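Long-range contact in taurocyamine kinase (PDB 4WOD), which reversibly transfers a phosphoryl group from ATP to the guanidino group of taurocyamine, with magnesium as cofactor: residues Tyr35-Cys49 / Arg63-Phe77. The protein carries 4 engineered substitutions. Numbering follows the deposited sequence.
With ARG (arginine), chain B.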
ATOM      1  N   TYR A  35      25.879  -5.148 -25.514  1.00 21.15           N
ATOM      2  CA  TYR A  35      26.869  -4.499 -24.654  1.00 20.13           C
ATOM      3  C   TYR A  35      27.949  -5.388 -24.029  1.00 21.37           C
ATOM      4  O   TYR A  35      28.773  -4.900 -23.267  1.00 22.54           O
ATOM      5  CB  TYR A  35      26.144  -3.777 -23.525  1.00 18.20           C
ATOM      6  CG  TYR A  35      25.297  -2.585 -23.957  1.00 19.37           C
ATOM      7  CD1 TYR A  35      25.826  -1.574 -24.758  1.00 21.00           C
ATOM      8  CD2 TYR A  35      23.981  -2.462 -23.524  1.00 17.02           C
ATOM      9  CE1 TYR A  35      25.049  -0.482 -25.134  1.00 20.49           C
ATOM     10  CE2 TYR A  35      23.200  -1.371 -23.891  1.00 20.31           C
ATOM     11  CZ  TYR A  35      23.740  -0.387 -24.687  1.00 17.06           C
ATOM     12  OH  TYR A  35      22.959   0.692 -25.026  1.00 20.42           O
ATOM     13  N   GLN A  36      27.971  -6.678 -24.336  1.00 19.46           N
ATOM     14  CA  GLN A  36      28.817  -7.572 -23.535  1.00 21.31           C
ATOM     15  C   GLN A  36      30.322  -7.359 -23.757  1.00 22.61           C
ATOM     16  O   GLN A  36      31.125  -7.826 -22.954  1.00 19.22           O
ATOM     17  CB  GLN A  36      28.462  -9.034 -23.810  1.00 21.82           C
ATOM     18  CG  GLN A  36      28.498  -9.383 -25.268  1.00 23.50           C
ATOM     19  CD  GLN A  36      28.255 -10.859 -25.526  1.00 27.63           C
ATOM     20  OE1 GLN A  36      27.987 -11.637 -24.602  1.00 25.73           O
ATOM     21  NE2 GLN A  36      28.365 -11.257 -26.792  1.00 27.96           N
ATOM     22  N   ALA A  37      30.698  -6.659 -24.830  1.00 21.00           N
ATOM     23  CA  ALA A  37      32.101  -6.352 -25.081  1.00 19.01           C
ATOM     24  C   ALA A  37      32.374  -4.857 -24.982  1.00 20.54           C
ATOM     25  O   ALA A  37      33.518  -4.423 -25.127  1.00 23.71           O
ATOM     26  CB  ALA A  37      32.549  -6.881 -26.462  1.00 20.86           C
ATOM     27  N   THR A  38      31.342  -4.068 -24.716  1.00 19.53           N
ATOM     28  CA  THR A  38      31.507  -2.617 -24.677  1.00 19.76           C
ATOM     29  C   THR A  38      32.136  -2.114 -23.365  1.00 21.04           C
ATOM     30  O   THR A  38      31.782  -2.575 -22.266  1.00 16.43           O
ATOM     31  CB  THR A  38      30.154  -1.931 -24.910  1.00 19.20           C
ATOM     32  OG1 THR A  38      29.577  -2.457 -26.108  1.00 22.33           O
ATOM     33  CG2 THR A  38      30.323  -0.419 -25.050  1.00 21.95           C
ATOM     34  N   LYS A  39      33.078  -1.176 -23.495  1.00 19.78           N
ATOM     35  CA  LYS A  39      33.710  -0.520 -22.348  1.00 18.41           C
ATOM     36  C   LYS A  39      33.402   0.985 -22.324  1.00 19.11           C
ATOM     37  O   LYS A  39      33.368   1.637 -23.367  1.00 13.44           O
ATOM     38  CB  LYS A  39      35.237  -0.708 -22.366  1.00 20.40           C
ATOM     39  CG  LYS A  39      35.739  -2.085 -22.778  1.00 25.08           C
ATOM     40  CD  LYS A  39      35.352  -3.115 -21.768  1.00 24.67           C
ATOM     41  CE  LYS A  39      36.200  -4.383 -21.911  1.00 28.91           C
ATOM     42  NZ  LYS A  39      36.055  -5.052 -23.238  1.00 24.79           N
ATOM     43  N   THR A  40      33.211   1.549 -21.132  1.00 18.18           N
ATOM     44  CA  THR A  40      33.069   3.001 -21.021  1.00 18.81           C
ATOM     45  C   THR A  40      34.395   3.684 -21.332  1.00 19.17           C
ATOM     46  O   THR A  40      35.414   3.023 -21.539  1.00 19.14           O
ATOM     47  CB  THR A  40      32.632   3.437 -19.613  1.00 14.16           C
ATOM     48  OG1 THR A  40      33.727   3.250 -18.708  1.00 16.04           O
ATOM     49  CG2 THR A  40      31.420   2.615 -19.149  1.00 13.28           C
ATOM     50  N   SER A  41      34.406   5.009 -21.299  1.00 18.04           N
ATOM     51  CA  SER A  41      35.657   5.713 -21.543  1.00 20.94           C
ATOM     52  C   SER A  41      36.634   5.547 -20.372  1.00 21.72           C
ATOM     53  O   SER A  41      37.825   5.807 -20.512  1.00 23.35           O
ATOM     54  CB  SER A  41      35.381   7.194 -21.802  1.00 22.27           C
ATOM     55  OG  SER A  41      34.583   7.720 -20.756  1.00 26.58           O
ATOM     56  N   LEU A  42      36.135   5.117 -19.214  1.00 17.88           N
ATOM     57  CA  LEU A  42      37.004   4.855 -18.076  1.00 19.51           C
ATOM     58  C   LEU A  42      37.265   3.358 -17.952  1.00 21.96           C
ATOM     59  O   LEU A  42      37.862   2.910 -16.971  1.00 21.48           O
ATOM     60  CB  LEU A  42      36.395   5.403 -16.774  1.00 22.88           C
ATOM     61  CG  LEU A  42      36.324   6.934 -16.717  1.00 19.22           C
ATOM     62  CD1 LEU A  42      35.669   7.405 -15.432  1.00 16.41           C
ATOM     63  CD2 LEU A  42      37.708   7.530 -16.854  1.00 23.02           C
ATOM     64  N   GLY A  43      36.799   2.598 -18.946  1.00 17.70           N
ATOM     65  CA  GLY A  43      37.117   1.185 -19.065  1.00 18.63           C
ATOM     66  C   GLY A  43      36.171   0.240 -18.351  1.00 18.56           C
ATOM     67  O   GLY A  43      36.442  -0.958 -18.261  1.00 21.20           O
ATOM     68  N   GLY A  44      35.075   0.770 -17.830  1.00 17.10           N
ATOM     69  CA  GLY A  44      34.109  -0.039 -17.099  1.00 16.08           C
ATOM     70  C   GLY A  44      33.173  -0.823 -18.009  1.00 17.47           C
ATOM     71  O   GLY A  44      32.980  -0.461 -19.169  1.00 16.68           O
ATOM     72  N   THR A  45      32.598  -1.904 -17.472  1.00 16.86           N
ATOM     73  CA  THR A  45      31.668  -2.761 -18.204  1.00 12.67           C
ATOM     74  C   THR A  45      30.299  -2.826 -17.541  1.00 18.07           C
ATOM     75  O   THR A  45      30.174  -2.545 -16.340  1.00 14.54           O
ATOM     76  CB  THR A  45      32.195  -4.197 -18.303  1.00 16.99           C
ATOM     77  OG1 THR A  45      32.278  -4.757 -16.990  1.00 13.53           O
ATOM     78  CG2 THR A  45      33.549  -4.198 -18.912  1.00 17.12           C
ATOM     79  N   LEU A  46      29.281  -3.219 -18.316  1.00 15.92           N
ATOM     80  CA  LEU A  46      27.932  -3.401 -17.789  1.00 14.27           C
ATOM     81  C   LEU A  46      27.880  -4.516 -16.741  1.00 15.53           C
ATOM     82  O   LEU A  46      27.111  -4.431 -15.779  1.00 14.64           O
ATOM     83  CB  LEU A  46      26.952  -3.699 -18.928  1.00 13.11           C
ATOM     84  CG  LEU A  46      25.446  -3.847 -18.678  1.00 15.83           C
ATOM     85  CD1 LEU A  46      24.795  -2.647 -17.926  1.00 11.20           C
ATOM     86  CD2 LEU A  46      24.730  -4.081 -20.003  1.00 14.58           C
ATOM     87  N   ALA A  47      28.681  -5.566 -16.934  1.00 15.16           N
ATOM     88  CA  ALA A  47      28.833  -6.601 -15.896  1.00 15.33           C
ATOM     89  C   ALA A  47      29.190  -5.971 -14.540  1.00 19.46           C
ATOM     90  O   ALA A  47      28.626  -6.342 -13.508  1.00 17.02           O
ATOM     91  CB  ALA A  47      29.901  -7.628 -16.294  1.00 14.71           C
ATOM     92  N   GLN A  48      30.110  -5.007 -14.544  1.00 15.84           N
ATOM     93  CA  GLN A  48      30.477  -4.361 -13.290  1.00 18.88           C
ATOM     94  C   GLN A  48      29.303  -3.606 -12.694  1.00 20.80           C
ATOM     95  O   GLN A  48      29.155  -3.575 -11.459  1.00 20.06           O
ATOM     96  CB  GLN A  48      31.663  -3.414 -13.488  1.00 16.58           C
ATOM     97  CG  GLN A  48      32.965  -4.124 -13.712  1.00 17.91           C
ATOM     98  CD  GLN A  48      34.062  -3.153 -14.056  1.00 20.42           C
ATOM     99  OE1 GLN A  48      33.821  -2.144 -14.722  1.00 19.62           O
ATOM    100  NE2 GLN A  48      35.268  -3.436 -13.591  1.00 16.86           N
ATOM    101  N   CYS A  49      28.473  -3.004 -13.560  1.00 16.02           N
ATOM    102  CA  CYS A  49      27.269  -2.291 -13.103  1.00 15.62           C
ATOM    103  C   CYS A  49      26.218  -3.192 -12.438  1.00 14.59           C
ATOM    104  O   CYS A  49      25.590  -2.786 -11.468  1.00 13.58           O
ATOM    105  CB  CYS A  49      26.585  -1.559 -14.263  1.00 14.38           C
ATOM    106  SG  CYS A  49      27.546  -0.296 -15.120  1.00 18.89           S
ATOM    107  N   ARG A  63      24.168  -0.529 -10.266  1.00 14.96           N
ATOM    108  CA  ARG A  63      24.944   0.657  -9.934  1.00 18.71           C
ATOM    109  C   ARG A  63      25.683   1.062 -11.194  1.00 18.41           C
ATOM    110  O   ARG A  63      25.335   0.613 -12.281  1.00 20.22           O
ATOM    111  CB  ARG A  63      25.880   0.393  -8.741  1.00 15.72           C
ATOM    112  CG  ARG A  63      25.127  -0.043  -7.447  1.00 15.53           C
ATOM    113  CD  ARG A  63      24.257   1.107  -6.842  1.00 18.21           C
ATOM    114  NE  ARG A  63      23.634   0.780  -5.547  1.00 16.34           N
ATOM    115  CZ  ARG A  63      22.483   0.134  -5.395  1.00 19.45           C
ATOM    116  NH1 ARG A  63      21.796  -0.295  -6.452  1.00 20.96           N
ATOM    117  NH2 ARG A  63      22.008  -0.094  -4.170  1.00 22.53           N
ATOM    118  N   SER A  64      26.689   1.915 -11.079  1.00 18.29           N
ATOM    119  CA  SER A  64      27.411   2.327 -12.273  1.00 19.64           C
ATOM    120  C   SER A  64      28.903   2.178 -12.060  1.00 18.93           C
ATOM    121  O   SER A  64      29.436   2.609 -11.041  1.00 16.00           O
ATOM    122  CB  SER A  64      27.052   3.768 -12.664  1.00 16.69           C
ATOM    123  OG  SER A  64      27.074   4.628 -11.543  1.00 16.20           O
ATOM    124  N   CYS A  65      29.554   1.548 -13.032  1.00 15.03           N
ATOM    125  CA  CYS A  65      30.995   1.349 -13.013  1.00 18.78           C
ATOM    126  C   CYS A  65      31.762   2.673 -12.990  1.00 18.13           C
ATOM    127  O   CYS A  65      32.848   2.765 -12.419  1.00 17.95           O
ATOM    128  CB  CYS A  65      31.411   0.509 -14.225  1.00 20.19           C
ATOM    129  SG  CYS A  65      30.916   1.142 -15.868  1.00 17.96           S
ATOM    130  N   ASP A  66      31.191   3.689 -13.628  1.00 17.34           N
ATOM    131  CA  ASP A  66      31.734   5.048 -13.612  1.00 14.01           C
ATOM    132  C   ASP A  66      30.660   5.955 -14.199  1.00 16.64           C
ATOM    133  O   ASP A  66      29.625   5.471 -14.646  1.00 14.21           O
ATOM    134  CB  ASP A  66      33.035   5.155 -14.418  1.00 12.94           C
ATOM    135  CG  ASP A  66      32.866   4.709 -15.864  1.00 19.14           C
ATOM    136  OD1 ASP A  66      32.250   5.444 -16.663  1.00 16.32           O
ATOM    137  OD2 ASP A  66      33.376   3.623 -16.208  1.00 19.61           O
ATOM    138  N   LEU A  67      30.937   7.253 -14.260  1.00 16.08           N
ATOM    139  CA  LEU A  67      29.913   8.234 -14.629  1.00 15.11           C
ATOM    140  C   LEU A  67      29.471   8.119 -16.088  1.00 15.64           C
ATOM    141  O   LEU A  67      28.388   8.573 -16.440  1.00 19.12           O
ATOM    142  CB  LEU A  67      30.412   9.657 -14.334  1.00 12.35           C
ATOM    143  CG  LEU A  67      31.663  10.126 -15.093  1.00 16.91           C
ATOM    144  CD1 LEU A  67      31.288  10.869 -16.364  1.00 23.94           C
ATOM    145  CD2 LEU A  67      32.537  11.020 -14.224  1.00 19.36           C
ATOM    146  N   ASN A  68      30.302   7.503 -16.920  1.00 17.44           N
ATOM    147  CA  ASN A  68      29.987   7.333 -18.326  1.00 17.10           C
ATOM    148  C   ASN A  68      29.120   6.127 -18.605  1.00 20.90           C
ATOM    149  O   ASN A  68      28.782   5.867 -19.778  1.00 18.53           O
ATOM    150  CB  ASN A  68      31.259   7.199 -19.156  1.00 16.82           C
ATOM    151  CG  ASN A  68      32.116   8.423 -19.102  1.00 29.90           C
ATOM    152  OD1 ASN A  68      33.189   8.411 -18.489  1.00 39.98           O
ATOM    153  ND2 ASN A  68      31.661   9.498 -19.740  1.00 33.92           N
ATOM    154  N   ALA A  69      28.812   5.361 -17.556  1.00 12.05           N
ATOM    155  CA  ALA A  69      28.014   4.157 -17.736  1.00 13.98           C
ATOM    156  C   ALA A  69      26.639   4.523 -18.274  1.00 16.66           C
ATOM    157  O   ALA A  69      26.069   3.795 -19.083  1.00 18.41           O
ATOM    158  CB  ALA A  69      27.883   3.384 -16.449  1.00 16.56           C
ATOM    159  N   TYR A  70      26.096   5.650 -17.816  1.00 17.34           N
ATOM    160  CA  TYR A  70      24.745   6.013 -18.192  1.00 18.46           C
ATOM    161  C   TYR A  70      24.660   6.276 -19.693  1.00 14.63           C
ATOM    162  O   TYR A  70      23.690   5.877 -20.333  1.00 16.93           O
ATOM    163  CB  TYR A  70      24.264   7.223 -17.378  1.00 17.17           C
ATOM    164  CG  TYR A  70      24.140   6.899 -15.896  1.00 17.86           C
ATOM    165  CD1 TYR A  70      23.078   6.139 -15.431  1.00 16.71           C
ATOM    166  CD2 TYR A  70      25.089   7.324 -14.980  1.00 13.84           C
ATOM    167  CE1 TYR A  70      22.951   5.819 -14.110  1.00 16.49           C
ATOM    168  CE2 TYR A  70      24.969   7.011 -13.634  1.00 15.41           C
ATOM    169  CZ  TYR A  70      23.897   6.262 -13.205  1.00 16.21           C
ATOM    170  OH  TYR A  70      23.753   5.935 -11.876  1.00 16.75           O
ATOM    171  N   GLU A  71      25.685   6.904 -20.257  1.00 14.87           N
ATOM    172  CA  GLU A  71      25.738   7.115 -21.697  1.00 16.46           C
ATOM    173  C   GLU A  71      26.112   5.842 -22.472  1.00 22.49           C
ATOM    174  O   GLU A  71      25.459   5.505 -23.469  1.00 21.60           O
ATOM    175  CB  GLU A  71      26.723   8.227 -22.028  1.00 22.13           C
ATOM    176  CG  GLU A  71      26.900   8.484 -23.519  1.00 28.85           C
ATOM    177  CD  GLU A  71      25.584   8.759 -24.254  1.00 37.18           C
ATOM    178  OE1 GLU A  71      25.500   8.390 -25.446  1.00 36.90           O
ATOM    179  OE2 GLU A  71      24.647   9.341 -23.656  1.00 33.08           O
ATOM    180  N   THR A  72      27.118   5.115 -21.984  1.00 17.35           N
ATOM    181  CA  THR A  72      27.689   3.976 -22.724  1.00 15.12           C
ATOM    182  C   THR A  72      26.695   2.830 -22.825  1.00 16.09           C
ATOM    183  O   THR A  72      26.550   2.207 -23.884  1.00 20.42           O
ATOM    184  CB  THR A  72      28.989   3.482 -22.064  1.00 18.52           C
ATOM    185  OG1 THR A  72      29.882   4.590 -21.910  1.00 20.49           O
ATOM    186  CG2 THR A  72      29.677   2.373 -22.922  1.00 13.23           C
ATOM    187  N   PHE A  73      25.982   2.558 -21.737  1.00 16.10           N
ATOM    188  CA  PHE A  73      24.934   1.527 -21.778  1.00 16.20           C
ATOM    189  C   PHE A  73      23.538   2.141 -21.680  1.00 15.72           C
ATOM    190  O   PHE A  73      22.661   1.667 -20.949  1.00 15.33           O
ATOM    191  CB  PHE A  73      25.179   0.501 -20.672  1.00 14.17           C
ATOM    192  CG  PHE A  73      26.625   0.085 -20.552  1.00 17.79           C
ATOM    193  CD1 PHE A  73      27.220  -0.694 -21.543  1.00 21.17           C
ATOM    194  CD2 PHE A  73      27.387   0.463 -19.457  1.00 17.09           C
ATOM    195  CE1 PHE A  73      28.548  -1.094 -21.438  1.00 16.15           C
ATOM    196  CE2 PHE A  73      28.728   0.074 -19.344  1.00 18.62           C
ATOM    197  CZ  PHE A  73      29.309  -0.711 -20.341  1.00 18.01           C
ATOM    198  N   ARG A  74      23.320   3.187 -22.473  1.00 16.19           N
ATOM    199  CA  ARG A  74      22.088   3.974 -22.380  1.00 19.30           C
ATOM    200  C   ARG A  74      20.757   3.230 -22.564  1.00 17.93           C
ATOM    201  O   ARG A  74      19.783   3.552 -21.896  1.00 18.42           O
ATOM    202  CB  ARG A  74      22.131   5.107 -23.389  1.00 19.59           C
ATOM    203  CG  ARG A  74      20.954   6.032 -23.225  1.00 25.78           C
ATOM    204  CD  ARG A  74      21.330   7.461 -23.403  1.00 31.47           C
ATOM    205  NE  ARG A  74      20.146   8.250 -23.692  1.00 30.77           N
ATOM    206  CZ  ARG A  74      20.184   9.400 -24.349  1.00 32.28           C
ATOM    207  NH1 ARG A  74      21.355   9.874 -24.769  1.00 32.14           N
ATOM    208  NH2 ARG A  74      19.063  10.057 -24.594  1.00 32.26           N
ATOM    209  N   ASP A  75      20.701   2.261 -23.475  1.00 19.43           N
ATOM    210  CA  ASP A  75      19.440   1.552 -23.726  1.00 21.06           C
ATOM    211  C   ASP A  75      18.961   0.856 -22.456  1.00 21.16           C
ATOM    212  O   ASP A  75      17.757   0.721 -22.220  1.00 24.38           O
ATOM    213  CB  ASP A  75      19.581   0.505 -24.843  1.00 18.70           C
ATOM    214  CG  ASP A  75      19.935   1.102 -26.188  1.00 27.25           C
ATOM    215  OD1 ASP A  75      19.842   2.337 -26.375  1.00 24.49           O
ATOM    216  OD2 ASP A  75      20.298   0.306 -27.076  1.00 30.64           O
ATOM    217  N   PHE A  76      19.922   0.396 -21.656  1.00 20.25           N
ATOM    218  CA  PHE A  76      19.642  -0.278 -20.392  1.00 20.06           C
ATOM    219  C   PHE A  76      19.305   0.732 -19.295  1.00 19.21           C
ATOM    220  O   PHE A  76      18.250   0.648 -18.662  1.00 18.89           O
ATOM    221  CB  PHE A  76      20.843  -1.148 -19.983  1.00 19.97           C
ATOM    222  CG  PHE A  76      20.776  -1.685 -18.573  1.00 20.02           C
ATOM    223  CD1 PHE A  76      19.917  -2.732 -18.246  1.00 22.97           C
ATOM    224  CD2 PHE A  76      21.602  -1.162 -17.572  1.00 19.29           C
ATOM    225  CE1 PHE A  76      19.863  -3.233 -16.939  1.00 19.61           C
ATOM    226  CE2 PHE A  76      21.554  -1.660 -16.249  1.00 17.39           C
ATOM    227  CZ  PHE A  76      20.685  -2.696 -15.936  1.00 19.44           C
ATOM    228  N   PHE A  77      20.200   1.691 -19.064  1.00 19.63           N
ATOM    229  CA  PHE A  77      19.998   2.618 -17.938  1.00 18.00           C
ATOM    230  C   PHE A  77      18.798   3.554 -18.119  1.00 21.14           C
ATOM    231  O   PHE A  77      18.142   3.891 -17.132  1.00 19.64           O
ATOM    232  CB  PHE A  77      21.262   3.455 -17.685  1.00 17.48           C
ATOM    233  CG  PHE A  77      22.302   2.744 -16.857  1.00 17.74           C
ATOM    234  CD1 PHE A  77      22.170   2.660 -15.475  1.00 18.68           C
ATOM    235  CD2 PHE A  77      23.401   2.151 -17.458  1.00 15.00           C
ATOM    236  CE1 PHE A  77      23.125   1.995 -14.701  1.00 17.99           C
ATOM    237  CE2 PHE A  77      24.366   1.491 -16.689  1.00 17.50           C
ATOM    238  CZ  PHE A  77      24.217   1.411 -15.298  1.00 13.94           C
TER
HETATM  239  N   ARG B 801      16.705   1.582  -4.715  1.00 28.73           N
HETATM  240  CA  ARG B 801      18.037   1.067  -4.556  1.00 33.12           C
HETATM  241  C   ARG B 801      18.229  -0.434  -4.668  1.00 26.41           C
HETATM  242  O   ARG B 801      17.485  -1.215  -4.026  1.00 23.55           O
HETATM  243  CB  ARG B 801      18.658   1.590  -3.313  1.00 40.46           C
HETATM  244  CG  ARG B 801      19.226   2.956  -3.498  1.00 35.81           C
HETATM  245  CD  ARG B 801      20.700   2.812  -3.388  1.00 36.02           C
HETATM  246  NE  ARG B 801      21.333   4.088  -3.540  1.00 35.69           N
HETATM  247  CZ  ARG B 801      22.246   4.533  -2.724  1.00 34.97           C
HETATM  248  NH1 ARG B 801      22.785   5.699  -2.919  1.00 37.48           N
HETATM  249  NH2 ARG B 801      22.593   3.810  -1.695  1.00 40.28           N
HETATM  250  OXT ARG B 801      19.149  -0.679  -5.462  1.00 22.89           O
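In the small N-terminal helical domain of this phosphagen kinase repeat, Phe73 sits where helix 69-72 passes into helix 74-84 and packs against the loop that leads into helix 46-55, its ring edge meeting Thr38 O and Gly44 O. Leu46 CB lies over the centre of one ring face, 3.9 Å from the Phe73 centroid. The Phe73 edge is turned to the face of Tyr35 in a T-shaped pair, planes 84° apart. Tyr35 also reaches the first turn of helix 74-84, where its OH accepts from Asp75 N at 3.2 Å, while the Asp75 carboxylate is engaged by Lys34. Beyond Phe73, Leu46 CD1 rests 3.5 Å from Phe76 CD2.

Thr40 carries the polar part of the contact. With chi1 at 71°, its OG1 stands between its own backbone N and carbonyl carbon, where it takes the N-H groups of Leu42 (an ST turn) and Gly44 and still donates to Asp66 OD2 at 2.6 Å, on the syn side of the carboxylate. The other oxygen, OD1, uses its anti lone pair to cap Asn68 N. One aspartate thereby ties the loop to the turn that starts helix 69-72.

At the start of segment 63-77, Cys49 O receives Arg63 N in a nearly straight bond (2.9 Å, 173°). Cys49 SG accepts from Cys65 N at 3.4 Å and meets the Phe77 ring at its edge, a sulfur-aromatic contact. The two bonds hold the backbone at Arg63 and Cys65 against helix 46-55; the Arg63 guanidinium leads away to the bound arginine, NH1 donating to its OXT. The arrangement thus joins the helical core of a guanidino-kinase N-terminal domain to the pocket that holds arginine here, consistent with the guanidino-substrate site.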